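Local coordinates for extracellular invertase (Aspergillus kawachii, PDB 5XH8), which is a beta-fructofuranosidase with high transfructosylation activity, which probably cleaves sucrose and transfers its fructosyl group to build fructooligosaccharides such as 1-kestose, at residues T69-L73 and L331-K335. Coordinates in Å, arbitrary orientation, origin at the centre of the assembly. Residues are numbered along the deposited sequence.
Sequences TTDDL and LPSTK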
# COMPACT_ATOMS: atom_id res chain seq x y z
N THR A 69 -30.35 -2.26 -11.55
CA THR A 69 -31.29 -2.11 -10.45
C THR A 69 -32.55 -2.92 -10.71
O THR A 69 -32.88 -3.23 -11.87
CB THR A 69 -31.69 -0.64 -10.23
OG1 THR A 69 -32.26 -0.11 -11.43
CG2 THR A 69 -30.47 0.21 -9.83
N THR A 70 -33.24 -3.25 -9.62
CA THR A 70 -34.55 -3.86 -9.69
C THR A 70 -35.48 -3.22 -8.65
O THR A 70 -35.06 -2.95 -7.51
CB THR A 70 -34.50 -5.36 -9.52
OG1 THR A 70 -35.83 -5.90 -9.59
CG2 THR A 70 -33.86 -5.79 -8.20
N ASP A 71 -36.74 -2.96 -9.06
CA ASP A 71 -37.75 -2.49 -8.12
C ASP A 71 -38.72 -3.57 -7.72
O ASP A 71 -39.63 -3.29 -6.94
CB ASP A 71 -38.49 -1.24 -8.65
CG ASP A 71 -39.36 -1.53 -9.87
OD1 ASP A 71 -39.94 -2.61 -9.98
OD2 ASP A 71 -39.45 -0.64 -10.72
N ASP A 72 -38.52 -4.79 -8.23
CA ASP A 72 -39.46 -5.88 -7.96
C ASP A 72 -38.80 -7.23 -7.64
O ASP A 72 -39.49 -8.20 -7.29
CB ASP A 72 -40.44 -6.01 -9.15
CG ASP A 72 -39.71 -6.29 -10.49
OD1 ASP A 72 -38.48 -6.54 -10.47
OD2 ASP A 72 -40.35 -6.27 -11.55
N LEU A 73 -37.46 -7.28 -7.73
CA LEU A 73 -36.70 -8.52 -7.61
C LEU A 73 -37.14 -9.60 -8.62
O LEU A 73 -37.12 -10.80 -8.34
CB LEU A 73 -36.67 -9.05 -6.17
CG LEU A 73 -35.49 -9.98 -5.82
CD1 LEU A 73 -34.14 -9.24 -5.86
CD2 LEU A 73 -35.68 -10.65 -4.48
N LEU A 331 -38.30 -1.54 -2.05
CA LEU A 331 -39.33 -1.54 -3.08
C LEU A 331 -39.84 -2.94 -3.43
O LEU A 331 -41.04 -3.17 -3.38
CB LEU A 331 -38.89 -0.79 -4.33
CG LEU A 331 -38.94 0.73 -4.27
CD1 LEU A 331 -38.34 1.30 -5.56
CD2 LEU A 331 -40.37 1.24 -4.05
N PRO A 332 -38.94 -3.90 -3.76
CA PRO A 332 -39.47 -5.25 -4.04
C PRO A 332 -40.26 -5.86 -2.88
O PRO A 332 -41.37 -6.41 -3.10
CB PRO A 332 -38.22 -6.11 -4.31
CG PRO A 332 -37.12 -5.15 -4.57
CD PRO A 332 -37.49 -3.81 -3.99
N SER A 333 -39.69 -5.80 -1.69
CA SER A 333 -40.30 -6.42 -0.50
C SER A 333 -41.63 -5.77 -0.07
O SER A 333 -42.54 -6.45 0.39
CB SER A 333 -39.30 -6.40 0.66
OG SER A 333 -38.12 -7.09 0.30
N THR A 334 -41.72 -4.45 -0.23
CA THR A 334 -42.96 -3.71 -0.01
C THR A 334 -44.07 -4.18 -0.96
O THR A 334 -45.21 -4.37 -0.54
CB THR A 334 -42.73 -2.20 -0.14
OG1 THR A 334 -41.80 -1.80 0.88
CG2 THR A 334 -44.03 -1.39 0.03
N LYS A 335 -43.74 -4.43 -2.23
CA LYS A 335 -44.74 -4.95 -3.18
C LYS A 335 -45.15 -6.38 -2.87
O LYS A 335 -46.31 -6.73 -3.02
CB LYS A 335 -44.26 -4.87 -4.63
CG LYS A 335 -44.09 -3.45 -5.13
CD LYS A 335 -43.26 -3.44 -6.40
CE LYS A 335 -42.72 -2.07 -6.68
NZ LYS A 335 -42.04 -2.03 -7.98
O HOH W 1 -41.65 -6.99 -5.87
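Within the beta-propeller of this family 32 glycoside hydrolase, strand 65-70 runs out into an ST turn, and that turn packs against the short helix 331-336, which links strands 318-326 and 341-348. Thr70 OG1 sets the turn, accepting from Asp72 N at 3.2 Å and also bonding to Thr75. Asp71, the residue most covered here, meets Lys335 twice: NZ donates to the backbone O of Asp71 at 2.9 Å and forms a salt bridge with Asp71 OD1 at 3.0 Å, so one ammonium group holds both main chain and carboxylate. Lys335 reaches back along the first turn of its helix to do this. Pro332, nearly as much covered as Asp71, supplies the apolar part of the contact. Its ring lies against the turn, with CB 3.6 Å from Asp72 C and 3.8 Å from Leu73 CB; Leu73 itself goes on to pack against Ile343 and Tyr345 of strand 341-348. Asp71 O sits 3.3 Å from Pro332 N, which has no hydrogen to give, and the lysine serves that carbonyl instead. A water bridges the two backbones, donating to Asp72 O at 2.9 Å and to Pro332 O at 2.8 Å.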